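Local coordinates for protein alpha-fucosidase (Bifidobacterium bifidum, PDB 2EAB) that probably releases alpha-1,2-linked L-fucose from glycans by hydrolysis, this calcium-binding chain being the family 95 glycoside hydrolase part of a longer, probably membrane-attached protein, at residues N161-K166 / A329-V334; A184-N189 / S386-S391; R380-G385 / G399-T404. One frame throughout, in Å; residues are numbered along the deposited sequence.

Contact 1. Residues N161-K166 / A329-V334; sequences NLSKGK and AIYDRV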
loop_
_atom_site.group_PDB
_atom_site.type_symbol
_atom_site.label_atom_id
_atom_site.label_comp_id
_atom_site.label_asym_id
_atom_site.label_seq_id
_atom_site.Cartn_x
_atom_site.Cartn_y
_atom_site.Cartn_z
ATOM N N ASN A 161 -4.943 -3.390 -20.861
ATOM C CA ASN A 161 -4.961 -1.984 -21.208
ATOM C C ASN A 161 -5.097 -1.179 -19.923
ATOM O O ASN A 161 -6.193 -1.051 -19.371
ATOM C CB ASN A 161 -6.114 -1.688 -22.171
ATOM C CG ASN A 161 -6.067 -0.279 -22.723
ATOM O OD1 ASN A 161 -5.554 0.641 -22.085
ATOM N ND2 ASN A 161 -6.615 -0.103 -23.922
ATOM N N LEU A 162 -3.973 -0.645 -19.454
ATOM C CA LEU A 162 -3.946 0.096 -18.197
ATOM C C LEU A 162 -4.731 1.394 -18.301
ATOM O O LEU A 162 -5.266 1.881 -17.309
ATOM C CB LEU A 162 -2.508 0.402 -17.762
ATOM C CG LEU A 162 -1.498 -0.738 -17.636
ATOM C CD1 LEU A 162 -0.187 -0.187 -17.094
ATOM C CD2 LEU A 162 -2.019 -1.859 -16.742
ATOM N N SER A 163 -4.793 1.951 -19.510
ATOM C CA SER A 163 -5.464 3.229 -19.744
ATOM C C SER A 163 -6.984 3.125 -19.681
ATOM O O SER A 163 -7.661 4.043 -19.206
ATOM C CB SER A 163 -5.045 3.807 -21.096
ATOM O OG SER A 163 -3.640 3.953 -21.167
ATOM N N LYS A 164 -7.514 2.008 -20.172
ATOM C CA LYS A 164 -8.955 1.781 -20.214
ATOM C C LYS A 164 -9.444 0.835 -19.114
ATOM O O LYS A 164 -10.646 0.648 -18.944
ATOM C CB LYS A 164 -9.378 1.278 -21.599
ATOM C CG LYS A 164 -9.354 2.368 -22.669
ATOM C CD LYS A 164 -9.815 1.868 -24.032
ATOM C CE LYS A 164 -10.036 3.030 -25.004
ATOM N NZ LYS A 164 -8.825 3.888 -25.190
ATOM N N GLY A 165 -8.512 0.248 -18.369
ATOM C CA GLY A 165 -8.855 -0.652 -17.273
ATOM C C GLY A 165 -9.576 -1.909 -17.719
ATOM O O GLY A 165 -10.605 -2.277 -17.152
ATOM N N LYS A 166 -9.035 -2.572 -18.733
ATOM C CA LYS A 166 -9.625 -3.814 -19.211
ATOM C C LYS A 166 -8.567 -4.756 -19.763
ATOM O O LYS A 166 -7.495 -4.323 -20.197
ATOM C CB LYS A 166 -10.712 -3.534 -20.257
ATOM C CG LYS A 166 -10.205 -2.963 -21.576
ATOM C CD LYS A 166 -11.337 -2.318 -22.364
ATOM C CE LYS A 166 -10.957 -2.091 -23.817
ATOM N NZ LYS A 166 -11.069 -3.350 -24.613
ATOM N N ALA A 329 -10.592 8.601 -15.601
ATOM C CA ALA A 329 -10.611 9.852 -14.839
ATOM C C ALA A 329 -9.497 9.874 -13.795
ATOM O O ALA A 329 -8.873 10.917 -13.572
ATOM C CB ALA A 329 -11.959 10.067 -14.182
ATOM N N ILE A 330 -9.247 8.729 -13.162
ATOM C CA ILE A 330 -8.157 8.618 -12.195
ATOM C C ILE A 330 -6.831 8.313 -12.892
ATOM O O ILE A 330 -5.813 8.952 -12.620
ATOM C CB ILE A 330 -8.433 7.531 -11.128
ATOM C CG1 ILE A 330 -9.759 7.800 -10.409
ATOM C CG2 ILE A 330 -7.274 7.457 -10.131
ATOM C CD1 ILE A 330 -10.335 6.584 -9.699
ATOM N N TYR A 331 -6.843 7.331 -13.790
ATOM C CA TYR A 331 -5.607 6.872 -14.409
ATOM C C TYR A 331 -4.901 7.976 -15.193
ATOM O O TYR A 331 -3.683 8.093 -15.137
ATOM C CB TYR A 331 -5.855 5.652 -15.302
ATOM C CG TYR A 331 -4.583 5.085 -15.884
ATOM C CD1 TYR A 331 -3.811 4.163 -15.169
ATOM C CD2 TYR A 331 -4.130 5.494 -17.140
ATOM C CE1 TYR A 331 -2.633 3.658 -15.693
ATOM C CE2 TYR A 331 -2.955 4.992 -17.674
ATOM C CZ TYR A 331 -2.210 4.071 -16.949
ATOM O OH TYR A 331 -1.037 3.562 -17.455
ATOM N N ASP A 332 -5.670 8.777 -15.927
ATOM C CA ASP A 332 -5.068 9.773 -16.811
ATOM C C ASP A 332 -4.617 11.064 -16.114
ATOM O O ASP A 332 -4.129 11.982 -16.776
ATOM C CB ASP A 332 -5.979 10.060 -18.015
ATOM C CG ASP A 332 -5.981 8.922 -19.031
ATOM O OD1 ASP A 332 -4.971 8.189 -19.124
ATOM O OD2 ASP A 332 -6.994 8.776 -19.751
ATOM N N ARG A 333 -4.740 11.125 -14.787
ATOM C CA ARG A 333 -4.303 12.308 -14.033
ATOM C C ARG A 333 -2.798 12.533 -14.118
ATOM O O ARG A 333 -2.336 13.673 -14.047
ATOM C CB ARG A 333 -4.705 12.196 -12.566
ATOM C CG ARG A 333 -6.191 12.296 -12.319
ATOM C CD ARG A 333 -6.486 11.983 -10.877
ATOM N NE ARG A 333 -7.912 12.029 -10.580
ATOM C CZ ARG A 333 -8.431 11.763 -9.385
ATOM N NH1 ARG A 333 -7.646 11.434 -8.368
ATOM N NH2 ARG A 333 -9.743 11.829 -9.203
ATOM N N VAL A 334 -2.044 11.446 -14.257
ATOM C CA VAL A 334 -0.595 11.502 -14.306
ATOM C C VAL A 334 -0.115 11.040 -15.674
ATOM O O VAL A 334 -0.559 10.013 -16.186
ATOM C CB VAL A 334 0.051 10.631 -13.187
ATOM C CG1 VAL A 334 1.567 10.548 -13.354
ATOM C CG2 VAL A 334 -0.295 11.185 -11.814
HETATM O O HOH W 1 -3.328 6.598 -21.068
HETATM O O HOH W 2 -7.515 6.373 -20.870
#

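Contact 2. Residues A184-N189 / S386-S391; sequences ASNPDN and SSRENS. With CA (calcium ion), chain C.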
loop_
_atom_site.group_PDB
_atom_site.type_symbol
_atom_site.label_atom_id
_atom_site.label_comp_id
_atom_site.label_asym_id
_atom_site.label_seq_id
_atom_site.Cartn_x
_atom_site.Cartn_y
_atom_site.Cartn_z
ATOM N N ALA A 184 -13.938 -4.768 -14.613
ATOM C CA ALA A 184 -14.771 -4.701 -13.422
ATOM C C ALA A 184 -15.092 -3.246 -13.158
ATOM O O ALA A 184 -14.205 -2.443 -12.850
ATOM C CB ALA A 184 -14.076 -5.331 -12.230
ATOM N N SER A 185 -16.368 -2.913 -13.309
ATOM C CA SER A 185 -16.844 -1.555 -13.165
ATOM C C SER A 185 -17.067 -1.191 -11.709
ATOM O O SER A 185 -17.729 -1.926 -10.973
ATOM C CB SER A 185 -18.150 -1.387 -13.930
ATOM O OG SER A 185 -18.754 -0.153 -13.601
ATOM N N ASN A 186 -16.522 -0.050 -11.299
ATOM C CA ASN A 186 -16.856 0.499 -9.995
ATOM C C ASN A 186 -18.260 1.141 -9.982
ATOM O O ASN A 186 -19.064 0.802 -9.117
ATOM C CB ASN A 186 -15.764 1.447 -9.480
ATOM C CG ASN A 186 -15.970 1.837 -8.030
ATOM O OD1 ASN A 186 -16.578 2.864 -7.742
ATOM N ND2 ASN A 186 -15.486 1.005 -7.109
ATOM N N PRO A 187 -18.580 2.031 -10.955
ATOM C CA PRO A 187 -19.922 2.637 -10.960
ATOM C C PRO A 187 -21.083 1.642 -10.951
ATOM O O PRO A 187 -22.082 1.881 -10.277
ATOM C CB PRO A 187 -19.941 3.448 -12.262
ATOM C CG PRO A 187 -18.536 3.759 -12.528
ATOM C CD PRO A 187 -17.753 2.566 -12.054
ATOM N N ASP A 188 -20.954 0.546 -11.693
ATOM C CA ASP A 188 -22.032 -0.439 -11.781
ATOM C C ASP A 188 -21.760 -1.705 -10.973
ATOM O O ASP A 188 -22.552 -2.650 -10.996
ATOM C CB ASP A 188 -22.360 -0.736 -13.245
ATOM C CG ASP A 188 -23.098 0.413 -13.907
ATOM O OD1 ASP A 188 -24.189 0.772 -13.417
ATOM O OD2 ASP A 188 -22.578 0.975 -14.893
ATOM N N ASN A 189 -20.645 -1.693 -10.245
ATOM C CA ASN A 189 -20.315 -2.734 -9.273
ATOM C C ASN A 189 -20.397 -4.154 -9.834
ATOM O O ASN A 189 -20.956 -5.060 -9.205
ATOM C CB ASN A 189 -21.189 -2.594 -8.026
ATOM C CG ASN A 189 -20.627 -3.349 -6.852
ATOM O OD1 ASN A 189 -19.415 -3.534 -6.759
ATOM N ND2 ASN A 189 -21.495 -3.797 -5.958
ATOM N N SER A 386 -7.572 -2.230 -6.780
ATOM C CA SER A 386 -7.659 -2.862 -5.451
ATOM C C SER A 386 -8.178 -1.985 -4.309
ATOM O O SER A 386 -8.532 -2.506 -3.250
ATOM C CB SER A 386 -6.301 -3.443 -5.043
ATOM O OG SER A 386 -5.353 -2.422 -4.791
ATOM N N SER A 387 -8.213 -0.672 -4.520
ATOM C CA SER A 387 -8.502 0.262 -3.440
ATOM C C SER A 387 -9.307 1.446 -3.963
ATOM O O SER A 387 -8.744 2.442 -4.421
ATOM C CB SER A 387 -7.185 0.732 -2.806
ATOM O OG SER A 387 -7.409 1.573 -1.687
ATOM N N ARG A 388 -10.630 1.337 -3.913
ATOM C CA ARG A 388 -11.481 2.441 -4.350
ATOM C C ARG A 388 -12.136 3.117 -3.154
ATOM O O ARG A 388 -12.142 2.570 -2.049
ATOM C CB ARG A 388 -12.521 1.965 -5.369
ATOM C CG ARG A 388 -11.925 1.547 -6.712
ATOM C CD ARG A 388 -11.194 2.699 -7.404
ATOM N NE ARG A 388 -12.062 3.851 -7.671
ATOM C CZ ARG A 388 -12.774 4.026 -8.783
ATOM N NH1 ARG A 388 -12.730 3.137 -9.769
ATOM N NH2 ARG A 388 -13.529 5.112 -8.909
ATOM N N GLU A 389 -12.690 4.309 -3.377
ATOM C CA GLU A 389 -13.344 5.075 -2.307
ATOM C C GLU A 389 -14.388 4.252 -1.579
ATOM O O GLU A 389 -14.573 4.412 -0.372
ATOM C CB GLU A 389 -14.018 6.333 -2.860
ATOM C CG GLU A 389 -13.068 7.337 -3.451
ATOM C CD GLU A 389 -13.764 8.335 -4.357
ATOM O OE1 GLU A 389 -14.540 9.166 -3.837
ATOM O OE2 GLU A 389 -13.522 8.289 -5.588
ATOM N N ASN A 390 -15.067 3.374 -2.312
ATOM C CA ASN A 390 -16.118 2.559 -1.726
ATOM C C ASN A 390 -15.725 1.104 -1.450
ATOM O O ASN A 390 -16.588 0.275 -1.170
ATOM C CB ASN A 390 -17.398 2.639 -2.565
ATOM C CG ASN A 390 -17.251 1.992 -3.931
ATOM O OD1 ASN A 390 -16.181 1.506 -4.306
ATOM N ND2 ASN A 390 -18.340 1.986 -4.688
ATOM N N SER A 391 -14.431 0.797 -1.505
ATOM C CA SER A 391 -13.947 -0.504 -1.039
ATOM C C SER A 391 -14.249 -0.656 0.436
ATOM O O SER A 391 -14.158 0.310 1.206
ATOM C CB SER A 391 -12.437 -0.634 -1.230
ATOM O OG SER A 391 -12.090 -0.733 -2.596
HETATM CA CA CA C . -10.051 -3.684 -1.400
HETATM O O HOH W 3 -15.620 4.368 -5.510
HETATM O O HOH W 4 -19.493 0.044 -6.626
#

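Contact 3. Residues R380-G385 / G399-T404; sequences RYLTIG and GIWSVT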
loop_
_atom_site.group_PDB
_atom_site.type_symbol
_atom_site.label_atom_id
_atom_site.label_comp_id
_atom_site.label_asym_id
_atom_site.label_seq_id
_atom_site.Cartn_x
_atom_site.Cartn_y
_atom_site.Cartn_z
ATOM N N ARG A 380 0.037 2.627 -10.144
ATOM C CA ARG A 380 -1.161 3.452 -10.119
ATOM C C ARG A 380 -2.376 2.613 -10.508
ATOM O O ARG A 380 -3.384 2.612 -9.806
ATOM C CB ARG A 380 -1.004 4.674 -11.030
ATOM C CG ARG A 380 0.108 5.619 -10.579
ATOM C CD ARG A 380 0.120 6.937 -11.337
ATOM N NE ARG A 380 -1.013 7.788 -10.991
ATOM C CZ ARG A 380 -2.102 7.938 -11.741
ATOM N NH1 ARG A 380 -2.228 7.293 -12.898
ATOM N NH2 ARG A 380 -3.064 8.749 -11.338
ATOM N N TYR A 381 -2.261 1.885 -11.617
ATOM C CA TYR A 381 -3.312 0.982 -12.076
ATOM C C TYR A 381 -3.785 0.036 -10.965
ATOM O O TYR A 381 -4.986 -0.133 -10.752
ATOM C CB TYR A 381 -2.816 0.179 -13.289
ATOM C CG TYR A 381 -3.778 -0.902 -13.698
ATOM C CD1 TYR A 381 -4.843 -0.625 -14.545
ATOM C CD2 TYR A 381 -3.647 -2.200 -13.202
ATOM C CE1 TYR A 381 -5.746 -1.618 -14.904
ATOM C CE2 TYR A 381 -4.545 -3.197 -13.549
ATOM C CZ TYR A 381 -5.589 -2.898 -14.400
ATOM O OH TYR A 381 -6.482 -3.883 -14.742
ATOM N N LEU A 382 -2.828 -0.567 -10.261
ATOM C CA LEU A 382 -3.133 -1.574 -9.247
ATOM C C LEU A 382 -3.830 -0.969 -8.039
ATOM O O LEU A 382 -4.591 -1.662 -7.358
ATOM C CB LEU A 382 -1.876 -2.340 -8.826
ATOM C CG LEU A 382 -1.287 -3.278 -9.887
ATOM C CD1 LEU A 382 0.082 -3.752 -9.438
ATOM C CD2 LEU A 382 -2.213 -4.470 -10.184
ATOM N N THR A 383 -3.581 0.319 -7.782
ATOM C CA THR A 383 -4.314 1.035 -6.742
ATOM C C THR A 383 -5.788 1.159 -7.135
ATOM O O THR A 383 -6.680 0.860 -6.340
ATOM C CB THR A 383 -3.735 2.445 -6.479
ATOM O OG1 THR A 383 -2.335 2.362 -6.194
ATOM C CG2 THR A 383 -4.430 3.096 -5.296
ATOM N N ILE A 384 -6.037 1.599 -8.368
ATOM C CA ILE A 384 -7.403 1.710 -8.876
ATOM C C ILE A 384 -8.132 0.361 -8.812
ATOM O O ILE A 384 -9.297 0.299 -8.432
ATOM C CB ILE A 384 -7.430 2.278 -10.318
ATOM C CG1 ILE A 384 -6.711 3.633 -10.378
ATOM C CG2 ILE A 384 -8.868 2.390 -10.833
ATOM C CD1 ILE A 384 -6.423 4.116 -11.792
ATOM N N GLY A 385 -7.439 -0.713 -9.171
ATOM C CA GLY A 385 -8.042 -2.042 -9.166
ATOM C C GLY A 385 -8.340 -2.628 -7.795
ATOM O O GLY A 385 -9.261 -3.435 -7.656
ATOM N N GLY A 399 -3.136 -6.959 -2.819
ATOM C CA GLY A 399 -4.133 -6.042 -3.357
ATOM C C GLY A 399 -5.500 -6.621 -3.068
ATOM O O GLY A 399 -6.024 -6.475 -1.960
ATOM N N ILE A 400 -6.070 -7.265 -4.086
ATOM C CA ILE A 400 -7.247 -8.117 -3.933
ATOM C C ILE A 400 -7.093 -9.456 -4.670
ATOM O O ILE A 400 -8.036 -10.251 -4.687
ATOM C CB ILE A 400 -8.571 -7.439 -4.432
ATOM C CG1 ILE A 400 -8.479 -7.024 -5.911
ATOM C CG2 ILE A 400 -8.990 -6.300 -3.516
ATOM C CD1 ILE A 400 -9.809 -6.612 -6.512
ATOM N N TRP A 401 -5.927 -9.708 -5.267
ATOM C CA TRP A 401 -5.767 -10.820 -6.213
ATOM C C TRP A 401 -5.022 -11.993 -5.597
ATOM O O TRP A 401 -3.905 -11.833 -5.125
ATOM C CB TRP A 401 -5.052 -10.340 -7.489
ATOM C CG TRP A 401 -5.800 -9.236 -8.171
ATOM C CD1 TRP A 401 -6.889 -9.376 -8.977
ATOM C CD2 TRP A 401 -5.542 -7.827 -8.083
ATOM N NE1 TRP A 401 -7.323 -8.145 -9.414
ATOM C CE2 TRP A 401 -6.521 -7.175 -8.871
ATOM C CE3 TRP A 401 -4.585 -7.052 -7.412
ATOM C CZ2 TRP A 401 -6.559 -5.785 -9.023
ATOM C CZ3 TRP A 401 -4.628 -5.672 -7.560
ATOM C CH2 TRP A 401 -5.613 -5.052 -8.355
ATOM N N SER A 402 -5.634 -13.176 -5.618
ATOM C CA SER A 402 -4.997 -14.378 -5.083
ATOM C C SER A 402 -5.570 -15.617 -5.744
ATOM O O SER A 402 -6.696 -15.599 -6.227
ATOM C CB SER A 402 -5.194 -14.476 -3.577
ATOM O OG SER A 402 -6.549 -14.753 -3.288
ATOM N N VAL A 403 -4.779 -16.685 -5.733
ATOM C CA VAL A 403 -5.203 -17.985 -6.247
ATOM C C VAL A 403 -5.256 -19.047 -5.144
ATOM O O VAL A 403 -5.935 -20.061 -5.288
ATOM C CB VAL A 403 -4.287 -18.459 -7.413
ATOM C CG1 VAL A 403 -2.926 -18.913 -6.907
ATOM C CG2 VAL A 403 -4.960 -19.558 -8.230
ATOM N N THR A 404 -4.544 -18.800 -4.052
ATOM C CA THR A 404 -4.443 -19.749 -2.949
ATOM C C THR A 404 -5.562 -19.531 -1.935
ATOM O O THR A 404 -6.044 -18.406 -1.759
ATOM C CB THR A 404 -3.084 -19.615 -2.251
ATOM O OG1 THR A 404 -2.883 -18.246 -1.883
ATOM C CG2 THR A 404 -1.954 -20.049 -3.181
#

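Contact 1. Residues N161-K166 / A329-V334
The carbonyl oxygen of Leu162 sits over the centre of one face of the Tyr331 ring, 3.4 Å above its plane. Leu162 belongs to the turn of a beta-hairpin, strands 156-161 and 166-173 of the N-terminal beta-sandwich; Tyr331 closes helix 316-331, within the family 95 catalytic region. Its chi1 of -176° swings the ring away from the backbone N and lays it against the hairpin turn. Leu162 CB touches the phenol end, 3.8 Å from Tyr331 CZ, while Ser163 CA packs 3.7 Å from Tyr331 CE2. The phenol OH is hydrogen-bonded to Asp18 OD2, and the backbone N of the same Asp18 bonds to Ser163 OG, so one residue fixes both sides of the contact. The turn carries its own bracing: Asn161 OD1 accepts from Lys164 N (3.1 Å) in an Asx motif, the donor standing above the amide plane, and Gly165 and Lys166 both face Asn161 in a G1 beta bulge, where the positive phi of Gly165 suits a glycine. Beyond the ring the polar link is through two waters. One joins Ser163 OG to Asp332 OD1, whose charge also meets Lys335; the other donates to both Ser163 O and Asp332 OD2, its oxygen lying 2.7 Å from Asp332 OD2.

Contact 2. Residues A184-N189 / S386-S391
Asn186 and Asn390 meet through their amides: Asn186 ND2 donates to Asn390 OD1 at 2.9 Å, almost straight at 170°, with the acceptor close to the plane of the donor amide. The two side chains come from opposite directions. Asn186 also lies over Arg388, its amide stacked on one face of the guanidinium with the planes 24° apart; Asn186 CG is 3.8 Å above that plane, toward the rim, and Asn186 CB comes within 3.5 Å of Arg388 NH1. Bends at chi2 and chi3 fold the arginine back so that it offers this face. Two waters fill in the first shell: one donates to Asn186 OD1, the other donates to Asn186 O (2.6 Å) and accepts from Asn390 ND2 (3.0 Å). Further out, Asn186 ND2 bonds to Asn56 O as well, so the amide is gripped from two directions, and Arg388 NH1 forms a salt bridge with Asp326 on helix 316-331. Each backbone is pinned locally: Ser185 OG takes Asp188 N in an ST motif, and Ser391 OG takes Arg388 N (2.9 Å) across a type I turn. That turn follows Ser386, whose carbonyl oxygen binds a calcium ion at 2.7 Å, together with Leu393 O and Glu77 OE2. The segments thus join the turn between strands 176-185 and 190-197 of the N-terminal beta-sandwich to a calcium site with ligands from both family regions.

Contact 3. Residues R380-G385 / G399-T404
Leu382 O, a helix carbonyl oxygen, is approached by two groups: Ser386 OG hydrogen-bonds to it, and Trp401 CH2 comes up 3.7 Å away, placing the oxygen at the edge of the indole, near its plane. The setting is helix 365-386 of the family 95 catalytic domain, an (alpha/alpha)6-barrel family, against which the chain returns in a loop after the helix. The indole slots its six-membered ring against the last helical turn. Leu382 CD2 lies 3.8 Å from Trp401 CZ3, and Gly385 C is 3.7 Å from Trp401 CH2; a CB on Gly385 would clash with the ring, and one on Gly399 would too, so glycines make room at both points. Ile400, next to the tryptophan, folds over the indole: its CG1, held between the backbone N and the carbonyl carbon (chi1 58°), stands 3.5 Å above the ring plane, over its centre. Strand 52-55 holds the far edge through a hydrogen bond from Trp401 NE1 to Phe54 O, and Trp47 of helix 42-50 packs on the indole as well. A leucine in place of Trp401 would probably leave Phe54 O without this donor and open a gap beside Gly385 and Leu382 CD2. From its position over the indole, Ile400 runs on to the helix end, where its CD1 touches Gly385 O at 3.4 Å.

From the N terminus, the hairpin turn 161-166 comes first and the strand end 184-189 next, both in the beta-sandwich; the chain then runs through the rest of the sandwich and helix 297-314 to the helix end 329-334, where contact 1 closes. Contact 2 opens before that and closes only at 386-391, so the two cross. Contact 3 opens later, within helix 365-386, and crosses contact 2, because 386-391 falls between its segments. Contacts 1 and 2 join sandwich to helical region; contact 3 stays within the latter. Helix 365-386 ties the set together: Arg380 NH1 and NH2 reach Tyr331 O and Ile330 O, Tyr381 packs on Leu162, and Ser386 CB meets Trp401 CH2.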